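Local coordinates for cell division cycle protein 123 (Schizosaccharomyces pombe, PDB 4ZGP) that acts as an ATP-dependent folding chaperone of ATP-grasp fold, binding the gamma subunit of translation factor eIF2 so that it can assemble with alpha and beta, at residues Tyr92-Glu102 / Thr136-Leu144; Met188-Cys196 / Phe206-Leu217. One frame throughout, in Å; residues are numbered along the deposited sequence. Where two conformers were deposited one is given.

Overall arrangement
The two interactions follow one another along the chain of this ATP-grasp protein. Their centres lie 32 Å apart and their nearest atoms about 13 Å, so neither touches the other. Interaction 1 joins helix 95-107 to helix 138-146 beside the three-stranded antiparallel sheet whose strand 180-184 ends in the ATP-binding residues Lys-183 and Glu-184; the side chain of Ile-101 is about 12 Å from that of Lys-183. Interaction 2, by contrast, is part of the ADP pocket: the hairpin of strands 193-199 and 202-208, in the five-stranded sheet, supplies Glu-193, Arg-195 and Arg-209.

Interaction 1: residues Tyr92-Glu102 / Thr136-Leu144; sequences YPEREAIQLIE and TTAEEVLLL
In this helix-helix crossing Ala-138 packs against Ile-98 and Ile-101, the axes of helices 95-102 and 138-144 passing 9.9 Å apart at 101°. Ala-138, in the first turn of its helix, brings the backbones near enough for Ile-98 CG2 and Ile-101 CG2 each to lie 3.7 Å from Ala-138 CB. In both isoleucines this methyl lies anti to the backbone N, which turns it to the alanine. One turn on, Leu-142 CD1 is shared by three residues: the Ile-98 side chain crosses that of Leu-142 obliquely, CD1 to CD1, Pro-93 CG touches it at 3.8 Å, and the Tyr-92 ring comes to it obliquely while OH lies 3.4 Å from Glu-139 CA.

The polar link is Glu-102 OE2, which accepts from Ala-138 N at 2.8 Å through its anti lone pair; the N-H...O angle of 169° makes the bond nearly straight. Since Ala-138 N belongs to the helix start, the positive end of the helix dipole probably favours a charged carboxylate here. Outside the pair, Ile-101 and Val-141 both touch Leu-182 of strand 180-184. Thr-137 OG1 accepts from Glu-140 N at 3.3 Å and Thr-137 N gives a weak bond back to Glu-140 OE1, together a capping box.

Interaction 2: residues Met188-Cys196 / Phe206-Leu217; sequences MHASTEFRC and FCQRDDNYYEFL. With ADP (adenosine-5'-diphosphate), chain C.
Glu-193 and Arg-209 meet across the antiparallel beta hairpin of strands 193-199 and 202-208, at the ADP pocket of this ATP-grasp protein. Arg-209 can be followed outward: CB lies 3.2 Å from Glu-193 O, the carbonyl that accepts from Arg-209 N, and CG packs on Phe-194 C at 3.4 Å. Bends about CB-CG and CG-CD bring CD to 4.1 Å from Arg-195 NE, and NE then gives a weak bond to Glu-193 OE2. NH1 forms the salt bridge to the same oxygen, on its syn lone pair, with carboxylate and guanidinium planes 70° apart; the NH1-OE2 distance of 2.5 Å is doubtfully short. NH1 also makes a very short contact with ADP O1A, while NH2 donates to ADP O3B at 2.9 Å and lies 3.3 Å from Arg-195 NH2, two guanidinium groups side by side at the diphosphate. Glu-193 OE1 accepts from ADP O3', so in this conformer one carboxylate meets both ribose and arginine. Asp-246 joins both Arg-209 and Arg-195 in salt bridges, which probably offsets the positive charge gathered there.

Further along the hairpin, Arg-195 and Cys-207 form a hydrogen-bonded pair. Beside it, the Phe-206 edge meets the Phe-194 face, offset edge-to-face, planes at 90°. At the other end the His-189 edge faces Tyr-214, offset, with ring centroids 4.8 Å apart. In the turn after the strand, Gln-208 NE2 donates to Asn-212 O and, at a very short distance, Asp-210 OD1, and Ser-191 OG donates to Asp-210 OD2 at 2.9 Å, on the syn side, 29° out of the carboxylate plane.

Interaction 1: residues Tyr92-Glu102 / Thr136-Leu144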
loop_
_atom_site.group_PDB
_atom_site.type_symbol
_atom_site.label_atom_id
_atom_site.label_comp_id
_atom_site.label_asym_id
_atom_site.label_seq_id
_atom_site.Cartn_x
_atom_site.Cartn_y
_atom_site.Cartn_z
ATOM N N TYR A 92 13.636 -16.608 -16.581
ATOM C CA TYR A 92 13.328 -15.196 -16.733
ATOM C C TYR A 92 12.088 -15.060 -17.611
ATOM O O TYR A 92 11.887 -15.869 -18.518
ATOM C CB TYR A 92 14.518 -14.457 -17.339
ATOM C CG TYR A 92 14.488 -12.963 -17.137
ATOM C CD1 TYR A 92 14.782 -12.404 -15.897
ATOM C CD2 TYR A 92 14.166 -12.109 -18.187
ATOM C CE1 TYR A 92 14.764 -11.036 -15.710
ATOM C CE2 TYR A 92 14.145 -10.742 -18.012
ATOM C CZ TYR A 92 14.443 -10.209 -16.772
ATOM O OH TYR A 92 14.423 -8.841 -16.599
ATOM N N PRO A 93 11.236 -14.053 -17.336
ATOM C CA PRO A 93 9.984 -13.923 -18.093
ATOM C C PRO A 93 10.211 -13.730 -19.597
ATOM O O PRO A 93 11.282 -13.263 -19.989
ATOM C CB PRO A 93 9.332 -12.678 -17.477
ATOM C CG PRO A 93 9.885 -12.630 -16.076
ATOM C CD PRO A 93 11.308 -13.092 -16.219
ATOM N N GLU A 94 9.219 -14.079 -20.413
ATOM C CA GLU A 94 9.348 -13.960 -21.868
ATOM C C GLU A 94 9.351 -12.498 -22.309
ATOM O O GLU A 94 8.872 -11.619 -21.587
ATOM C CB GLU A 94 8.226 -14.725 -22.569
ATOM C CG GLU A 94 6.846 -14.106 -22.425
ATOM C CD GLU A 94 5.765 -14.953 -23.086
ATOM O OE1 GLU A 94 4.975 -14.402 -23.887
ATOM O OE2 GLU A 94 5.705 -16.171 -22.799
ATOM N N ARG A 95 9.894 -12.243 -23.495
ATOM C CA ARG A 95 10.135 -10.878 -23.953
ATOM C C ARG A 95 8.862 -10.044 -24.013
ATOM O O ARG A 95 8.895 -8.834 -23.787
ATOM C CB ARG A 95 10.817 -10.886 -25.330
ATOM C CG ARG A 95 11.095 -9.485 -25.862
ATOM C CD ARG A 95 11.894 -9.460 -27.162
ATOM N NE ARG A 95 11.737 -8.163 -27.817
ATOM C CZ ARG A 95 12.471 -7.091 -27.533
ATOM N NH1 ARG A 95 12.244 -5.947 -28.163
ATOM N NH2 ARG A 95 13.432 -7.160 -26.615
ATOM N N GLU A 96 7.744 -10.694 -24.321
ATOM C CA GLU A 96 6.472 -10.003 -24.463
ATOM C C GLU A 96 6.093 -9.315 -23.154
ATOM O O GLU A 96 5.645 -8.162 -23.139
ATOM C CB GLU A 96 5.372 -10.982 -24.893
ATOM C CG GLU A 96 5.449 -11.434 -26.354
ATOM C CD GLU A 96 6.294 -12.693 -26.579
ATOM O OE1 GLU A 96 6.919 -13.201 -25.621
ATOM O OE2 GLU A 96 6.327 -13.180 -27.731
ATOM N N ALA A 97 6.290 -10.036 -22.058
ATOM C CA ALA A 97 6.017 -9.515 -20.725
ATOM C C ALA A 97 6.972 -8.379 -20.386
ATOM O O ALA A 97 6.556 -7.348 -19.857
ATOM C CB ALA A 97 6.126 -10.613 -19.705
ATOM N N ILE A 98 8.252 -8.574 -20.691
ATOM C CA ILE A 98 9.255 -7.544 -20.452
ATOM C C ILE A 98 8.916 -6.253 -21.209
ATOM O O ILE A 98 9.036 -5.155 -20.655
ATOM C CB ILE A 98 10.671 -8.016 -20.870
ATOM C CG1 ILE A 98 11.050 -9.295 -20.126
ATOM C CG2 ILE A 98 11.709 -6.919 -20.600
ATOM C CD1 ILE A 98 11.108 -9.147 -18.633
ATOM N N GLN A 99 8.512 -6.371 -22.473
ATOM C CA GLN A 99 8.166 -5.178 -23.253
ATOM C C GLN A 99 6.908 -4.491 -22.712
ATOM O O GLN A 99 6.810 -3.252 -22.706
ATOM C CB GLN A 99 7.971 -5.544 -24.726
ATOM C CG GLN A 99 9.235 -6.018 -25.423
ATOM C CD GLN A 99 10.333 -4.974 -25.414
ATOM O OE1 GLN A 99 10.069 -3.785 -25.594
ATOM N NE2 GLN A 99 11.569 -5.416 -25.201
ATOM N N LEU A 100 5.963 -5.299 -22.250
ATOM C CA LEU A 100 4.724 -4.790 -21.665
ATOM C C LEU A 100 5.029 -3.946 -20.432
ATOM O O LEU A 100 4.519 -2.834 -20.267
ATOM C CB LEU A 100 3.792 -5.949 -21.302
ATOM C CG LEU A 100 2.326 -5.623 -20.998
ATOM C CD1 LEU A 100 1.747 -4.708 -22.064
ATOM C CD2 LEU A 100 1.508 -6.906 -20.909
ATOM N N ILE A 101 5.895 -4.475 -19.581
ATOM C CA ILE A 101 6.325 -3.761 -18.390
ATOM C C ILE A 101 7.053 -2.483 -18.742
ATOM O O ILE A 101 6.779 -1.431 -18.181
ATOM C CB ILE A 101 7.207 -4.659 -17.532
ATOM C CG1 ILE A 101 6.368 -5.838 -17.027
ATOM C CG2 ILE A 101 7.867 -3.869 -16.404
ATOM C CD1 ILE A 101 7.161 -6.858 -16.256
ATOM N N GLU A 102 7.966 -2.542 -19.710
ATOM C CA GLU A 102 8.732 -1.341 -19.981
ATOM C C GLU A 102 7.928 -0.322 -20.791
ATOM O O GLU A 102 8.253 0.869 -20.802
ATOM C CB GLU A 102 10.056 -1.715 -20.656
ATOM C CG GLU A 102 11.016 -2.278 -19.596
ATOM C CD GLU A 102 12.288 -2.896 -20.147
ATOM O OE1 GLU A 102 12.413 -3.027 -21.387
ATOM O OE2 GLU A 102 13.164 -3.247 -19.314
ATOM N N THR A 136 13.644 1.607 -13.149
ATOM C CA THR A 136 13.586 2.219 -14.477
ATOM C C THR A 136 13.541 1.188 -15.599
ATOM O O THR A 136 13.344 1.536 -16.761
ATOM C CB THR A 136 14.794 3.145 -14.715
ATOM O OG1 THR A 136 16.012 2.403 -14.510
ATOM C CG2 THR A 136 14.753 4.314 -13.753
ATOM N N THR A 137 13.733 -0.080 -15.265
ATOM C CA THR A 137 13.673 -1.143 -16.264
ATOM C C THR A 137 12.880 -2.310 -15.721
ATOM O O THR A 137 12.634 -2.387 -14.514
ATOM C CB THR A 137 15.079 -1.655 -16.663
ATOM O OG1 THR A 137 15.643 -2.385 -15.569
ATOM C CG2 THR A 137 16.009 -0.493 -16.999
ATOM N N ALA A 138 12.489 -3.229 -16.596
ATOM C CA ALA A 138 11.756 -4.405 -16.139
ATOM C C ALA A 138 12.618 -5.276 -15.242
ATOM O O ALA A 138 12.122 -5.929 -14.313
ATOM C CB ALA A 138 11.236 -5.217 -17.333
ATOM N N GLU A 139 13.920 -5.289 -15.512
ATOM C CA GLU A 139 14.838 -6.066 -14.697
ATOM C C GLU A 139 14.824 -5.614 -13.238
ATOM O O GLU A 139 14.814 -6.442 -12.317
ATOM C CB GLU A 139 16.253 -5.959 -15.256
ATOM C CG GLU A 139 17.202 -6.952 -14.655
ATOM C CD GLU A 139 18.613 -6.816 -15.216
ATOM O OE1 GLU A 139 19.387 -7.778 -15.051
ATOM O OE2 GLU A 139 18.946 -5.760 -15.810
ATOM N N GLU A 140 14.828 -4.303 -13.042
ATOM C CA GLU A 140 14.797 -3.735 -11.707
ATOM C C GLU A 140 13.469 -4.016 -11.011
ATOM O O GLU A 140 13.444 -4.379 -9.834
ATOM C CB GLU A 140 15.064 -2.233 -11.772
ATOM C CG GLU A 140 16.536 -1.894 -11.914
ATOM C CD GLU A 140 16.782 -0.407 -12.024
ATOM O OE1 GLU A 140 15.975 0.284 -12.677
ATOM O OE2 GLU A 140 17.786 0.071 -11.453
ATOM N N VAL A 141 12.373 -3.855 -11.741
ATOM C CA VAL A 141 11.055 -4.173 -11.203
ATOM C C VAL A 141 11.014 -5.620 -10.700
ATOM O O VAL A 141 10.604 -5.892 -9.564
ATOM C CB VAL A 141 9.956 -3.954 -12.263
ATOM C CG1 VAL A 141 8.686 -4.740 -11.912
ATOM C CG2 VAL A 141 9.681 -2.457 -12.441
ATOM N N LEU A 142 11.475 -6.540 -11.538
ATOM C CA LEU A 142 11.365 -7.965 -11.259
ATOM C C LEU A 142 12.276 -8.391 -10.116
ATOM O O LEU A 142 11.905 -9.222 -9.287
ATOM C CB LEU A 142 11.688 -8.775 -12.524
ATOM C CG LEU A 142 10.628 -8.669 -13.630
ATOM C CD1 LEU A 142 11.143 -9.180 -14.971
ATOM C CD2 LEU A 142 9.394 -9.437 -13.220
ATOM N N LEU A 143 13.471 -7.820 -10.081
ATOM C CA LEU A 143 14.425 -8.164 -9.036
ATOM C C LEU A 143 13.871 -7.729 -7.679
ATOM O O LEU A 143 13.890 -8.491 -6.704
ATOM C CB LEU A 143 15.781 -7.516 -9.336
ATOM C CG LEU A 143 17.017 -7.934 -8.551
ATOM C CD1 LEU A 143 18.207 -8.041 -9.492
ATOM C CD2 LEU A 143 17.294 -6.897 -7.505
ATOM N N LEU A 144 13.324 -6.517 -7.634
ATOM C CA LEU A 144 12.775 -5.988 -6.390
ATOM C C LEU A 144 11.570 -6.809 -5.912
ATOM O O LEU A 144 11.462 -7.150 -4.730
ATOM C CB LEU A 144 12.394 -4.516 -6.575
ATOM C CG LEU A 144 11.935 -3.695 -5.369
ATOM C CD1 LEU A 144 13.000 -3.646 -4.263
ATOM C CD2 LEU A 144 11.595 -2.285 -5.820
HETATM O O HOH W 1 15.221 -4.443 -18.554
#

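Interaction 2: residues Met188-Cys196 / Phe206-Leu217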
loop_
_atom_site.group_PDB
_atom_site.type_symbol
_atom_site.label_atom_id
_atom_site.label_comp_id
_atom_site.label_asym_id
_atom_site.label_seq_id
_atom_site.Cartn_x
_atom_site.Cartn_y
_atom_site.Cartn_z
ATOM N N MET A 188 9.365 11.466 -2.533
ATOM C CA MET A 188 8.419 11.925 -1.520
ATOM C C MET A 188 9.103 12.102 -0.171
ATOM O O MET A 188 9.981 11.327 0.196
ATOM C CB MET A 188 7.213 10.979 -1.408
ATOM C CG MET A 188 7.516 9.525 -1.134
ATOM S SD MET A 188 6.112 8.698 -0.327
ATOM C CE MET A 188 4.737 9.088 -1.388
ATOM N N HIS A 189 8.717 13.151 0.546
ATOM C CA HIS A 189 9.256 13.412 1.876
ATOM C C HIS A 189 8.702 12.364 2.839
ATOM O O HIS A 189 7.513 12.358 3.118
ATOM C CB HIS A 189 8.894 14.819 2.347
ATOM C CG HIS A 189 9.718 15.307 3.502
ATOM N ND1 HIS A 189 10.810 14.615 3.988
ATOM C CD2 HIS A 189 9.626 16.432 4.250
ATOM C CE1 HIS A 189 11.352 15.291 4.989
ATOM N NE2 HIS A 189 10.652 16.395 5.169
ATOM N N ALA A 190 9.561 11.480 3.334
ATOM C CA ALA A 190 9.105 10.353 4.143
ATOM C C ALA A 190 8.324 10.806 5.371
ATOM O O ALA A 190 7.416 10.099 5.833
ATOM C CB ALA A 190 10.292 9.488 4.566
ATOM N N SER A 191 8.674 11.985 5.891
ATOM C CA SER A 191 8.122 12.455 7.158
ATOM C C SER A 191 6.792 13.178 7.005
ATOM O O SER A 191 6.205 13.585 7.998
ATOM C CB SER A 191 9.116 13.384 7.871
ATOM O OG SER A 191 10.315 12.705 8.219
ATOM N N THR A 192 6.315 13.378 5.780
ATOM C CA THR A 192 4.970 13.944 5.645
ATOM C C THR A 192 4.013 12.899 5.061
ATOM O O THR A 192 3.016 13.242 4.401
ATOM C CB THR A 192 4.950 15.233 4.806
ATOM O OG1 THR A 192 5.356 14.946 3.475
ATOM C CG2 THR A 192 5.907 16.287 5.408
ATOM N N GLU A 193 4.326 11.638 5.340
ATOM C CA GLU A 193 3.390 10.563 5.051
ATOM C C GLU A 193 2.762 10.087 6.358
ATOM O O GLU A 193 3.416 10.055 7.405
ATOM C CB GLU A 193 4.067 9.403 4.320
ATOM C CG GLU A 193 3.146 8.760 3.295
ATOM C CD GLU A 193 3.456 7.311 3.020
ATOM O OE1 GLU A 193 4.644 6.925 3.104
ATOM O OE2 GLU A 193 2.500 6.568 2.724
ATOM N N PHE A 194 1.481 9.739 6.293
ATOM C CA PHE A 194 0.761 9.349 7.511
ATOM C C PHE A 194 -0.029 8.072 7.287
ATOM O O PHE A 194 -0.432 7.770 6.167
ATOM C CB PHE A 194 -0.203 10.460 7.969
ATOM C CG PHE A 194 0.475 11.763 8.254
ATOM C CD1 PHE A 194 0.998 12.021 9.515
ATOM C CD2 PHE A 194 0.633 12.713 7.245
ATOM C CE1 PHE A 194 1.661 13.230 9.789
ATOM C CE2 PHE A 194 1.284 13.942 7.518
ATOM C CZ PHE A 194 1.788 14.193 8.784
ATOM N N ARG A 195 -0.285 7.355 8.373
ATOM C CA ARG A 195 -1.164 6.201 8.327
ATOM C C ARG A 195 -2.398 6.522 9.160
ATOM O O ARG A 195 -2.269 6.989 10.283
ATOM C CB ARG A 195 -0.454 4.961 8.850
ATOM C CG ARG A 195 -1.371 3.744 8.938
ATOM C CD ARG A 195 -0.594 2.440 8.841
ATOM N NE ARG A 195 -0.053 2.216 7.502
ATOM C CZ ARG A 195 0.610 1.124 7.141
ATOM N NH1 ARG A 195 0.841 0.171 8.034
ATOM N NH2 ARG A 195 1.048 0.983 5.880
ATOM N N CYS A 196 -3.581 6.265 8.599
ATOM C CA CYS A 196 -4.831 6.844 9.092
ATOM C C CYS A 196 -5.850 5.741 9.290
ATOM O O CYS A 196 -6.138 4.947 8.389
ATOM C CB CYS A 196 -5.369 7.897 8.121
ATOM S SG CYS A 196 -4.119 9.120 7.588
ATOM N N PHE A 206 -4.475 8.848 13.609
ATOM C CA PHE A 206 -3.458 8.762 12.556
ATOM C C PHE A 206 -2.095 9.074 13.129
ATOM O O PHE A 206 -1.974 9.727 14.175
ATOM C CB PHE A 206 -3.776 9.683 11.355
ATOM C CG PHE A 206 -3.602 11.167 11.596
ATOM C CD1 PHE A 206 -2.376 11.802 11.377
ATOM C CD2 PHE A 206 -4.686 11.948 11.951
ATOM C CE1 PHE A 206 -2.227 13.162 11.556
ATOM C CE2 PHE A 206 -4.547 13.337 12.127
ATOM C CZ PHE A 206 -3.320 13.941 11.926
ATOM N N CYS A 207 -1.066 8.570 12.455
ATOM C CA CYS A 207 0.287 8.771 12.921
ATOM C C CYS A 207 1.211 8.982 11.764
ATOM O O CYS A 207 0.915 8.612 10.636
ATOM C CB CYS A 207 0.770 7.578 13.771
ATOM S SG CYS A 207 0.840 5.958 12.984
ATOM N N GLN A 208 2.319 9.633 12.066
ATOM C CA GLN A 208 3.450 9.699 11.165
ATOM C C GLN A 208 3.850 8.306 10.691
ATOM O O GLN A 208 3.880 7.340 11.475
ATOM C CB GLN A 208 4.636 10.389 11.842
ATOM C CG GLN A 208 5.822 10.631 10.924
ATOM C CD GLN A 208 6.907 11.463 11.577
ATOM O OE1 GLN A 208 6.738 11.942 12.699
ATOM N NE2 GLN A 208 8.025 11.634 10.878
ATOM N N ARG A 209 4.185 8.197 9.406
ATOM C CA ARG A 209 4.435 6.890 8.819
ATOM C C ARG A 209 5.873 6.417 8.977
ATOM O O ARG A 209 6.119 5.220 9.123
ATOM C CB ARG A 209 4.050 6.902 7.343
ATOM C CG ARG A 209 2.746 6.203 7.080
ATOM C CD ARG A 209 2.958 4.843 6.448
ATOM N NE ARG A 209 2.723 4.897 5.014
ATOM C CZ ARG A 209 2.999 3.912 4.169
ATOM N NH1 ARG A 209 2.732 4.064 2.885
ATOM N NH2 ARG A 209 3.532 2.781 4.609
ATOM N N ASP A 210 6.825 7.343 8.973
ATOM C CA ASP A 210 8.233 6.948 9.096
ATOM C C ASP A 210 8.674 7.024 10.546
ATOM O O ASP A 210 7.852 7.268 11.425
ATOM C CB ASP A 210 9.125 7.836 8.230
ATOM C CG ASP A 210 9.181 9.248 8.735
ATOM O OD1 ASP A 210 8.126 9.746 9.182
ATOM O OD2 ASP A 210 10.271 9.861 8.693
ATOM N N ASP A 211 9.963 6.843 10.821
ATOM C CA ASP A 211 10.373 6.838 12.227
ATOM C C ASP A 211 11.362 7.937 12.604
ATOM O O ASP A 211 12.065 7.832 13.603
ATOM C CB ASP A 211 10.950 5.469 12.618
ATOM C CG ASP A 211 11.887 4.906 11.577
ATOM O OD1 ASP A 211 12.592 5.700 10.915
ATOM O OD2 ASP A 211 11.921 3.663 11.422
ATOM N N ASN A 212 11.389 9.018 11.833
ATOM C CA ASN A 212 12.264 10.125 12.180
ATOM C C ASN A 212 11.482 11.329 12.648
ATOM O O ASN A 212 10.484 11.713 12.042
ATOM C CB ASN A 212 13.156 10.494 10.999
ATOM C CG ASN A 212 14.163 9.408 10.684
ATOM O OD1 ASN A 212 15.032 9.103 11.501
ATOM N ND2 ASN A 212 14.045 8.808 9.498
ATOM N N TYR A 213 11.938 11.900 13.751
ATOM C CA TYR A 213 11.375 13.120 14.289
ATOM C C TYR A 213 11.425 14.219 13.234
ATOM O O TYR A 213 12.371 14.298 12.461
ATOM C CB TYR A 213 12.135 13.527 15.545
ATOM C CG TYR A 213 11.830 14.914 16.031
ATOM C CD1 TYR A 213 10.658 15.186 16.727
ATOM C CD2 TYR A 213 12.726 15.956 15.806
ATOM C CE1 TYR A 213 10.378 16.466 17.175
ATOM C CE2 TYR A 213 12.457 17.231 16.245
ATOM C CZ TYR A 213 11.291 17.481 16.933
ATOM O OH TYR A 213 11.033 18.754 17.374
ATOM N N TYR A 214 10.381 15.039 13.181
ATOM C CA TYR A 214 10.299 16.115 12.194
ATOM C C TYR A 214 9.511 17.242 12.845
ATOM O O TYR A 214 8.292 17.187 12.941
ATOM C CB TYR A 214 9.647 15.618 10.892
ATOM C CG TYR A 214 9.648 16.614 9.741
ATOM C CD1 TYR A 214 10.716 17.488 9.542
ATOM C CD2 TYR A 214 8.583 16.667 8.844
ATOM C CE1 TYR A 214 10.715 18.396 8.485
ATOM C CE2 TYR A 214 8.567 17.566 7.789
ATOM C CZ TYR A 214 9.636 18.430 7.612
ATOM O OH TYR A 214 9.624 19.320 6.556
ATOM N N GLU A 215 10.221 18.248 13.346
ATOM C CA GLU A 215 9.602 19.287 14.173
ATOM C C GLU A 215 8.492 20.057 13.449
ATOM O O GLU A 215 7.551 20.514 14.085
ATOM C CB GLU A 215 10.657 20.275 14.681
ATOM C CG GLU A 215 11.274 21.156 13.599
ATOM C CD GLU A 215 12.083 20.362 12.591
ATOM O OE1 GLU A 215 12.579 19.264 12.952
ATOM O OE2 GLU A 215 12.212 20.825 11.436
ATOM N N PHE A 216 8.596 20.161 12.127
ATOM C CA PHE A 216 7.598 20.865 11.307
ATOM C C PHE A 216 6.172 20.342 11.520
ATOM O O PHE A 216 5.197 21.075 11.359
ATOM C CB PHE A 216 7.976 20.758 9.824
ATOM C CG PHE A 216 7.047 21.506 8.893
ATOM C CD1 PHE A 216 7.150 22.892 8.746
ATOM C CD2 PHE A 216 6.086 20.828 8.148
ATOM C CE1 PHE A 216 6.299 23.597 7.877
ATOM C CE2 PHE A 216 5.220 21.522 7.278
ATOM C CZ PHE A 216 5.327 22.909 7.145
ATOM N N LEU A 217 6.052 19.067 11.871
ATOM C CA LEU A 217 4.741 18.447 12.018
ATOM C C LEU A 217 3.967 19.014 13.205
ATOM O O LEU A 217 2.761 19.224 13.124
ATOM C CB LEU A 217 4.895 16.931 12.165
ATOM C CG LEU A 217 5.665 16.232 11.045
ATOM C CD1 LEU A 217 5.731 14.737 11.286
ATOM C CD2 LEU A 217 5.040 16.541 9.659
HETATM P PB ADP C . 2.494 -0.175 2.022
HETATM O O1B ADP C . 1.102 0.387 2.268
HETATM O O2B ADP C . 2.507 -1.653 1.677
HETATM O O3B ADP C . 3.470 0.309 3.074
HETATM P PA ADP C . 2.837 1.965 0.099
HETATM O O1A ADP C . 1.980 2.709 1.093
HETATM O O2A ADP C . 2.493 1.886 -1.379
HETATM O O3A ADP C . 3.020 0.443 0.613
HETATM O "O5'" ADP C . 4.311 2.589 0.214
HETATM C "C5'" ADP C . 5.372 1.940 0.915
HETATM C "C4'" ADP C . 6.476 2.980 0.994
HETATM O "O4'" ADP C . 7.097 3.107 -0.286
HETATM C "C3'" ADP C . 5.899 4.346 1.330
HETATM O "O3'" ADP C . 6.074 4.653 2.717
HETATM C "C2'" ADP C . 6.647 5.322 0.447
HETATM O "O2'" ADP C . 7.687 5.981 1.175
HETATM C "C1'" ADP C . 7.269 4.482 -0.649
HETATM N N9 ADP C . 6.515 4.749 -1.898
HETATM C C8 ADP C . 5.300 4.239 -2.199
HETATM N N7 ADP C . 4.879 4.679 -3.417
HETATM C C5 ADP C . 5.842 5.488 -3.914
HETATM C C6 ADP C . 6.035 6.269 -5.158
HETATM N N6 ADP C . 5.072 6.255 -6.116
HETATM N N1 ADP C . 7.185 6.982 -5.294
HETATM C C2 ADP C . 8.129 6.969 -4.328
HETATM N N3 ADP C . 8.021 6.280 -3.172
HETATM C C4 ADP C . 6.918 5.530 -2.911
HETATM O O HOH W 2 12.556 13.855 9.149
#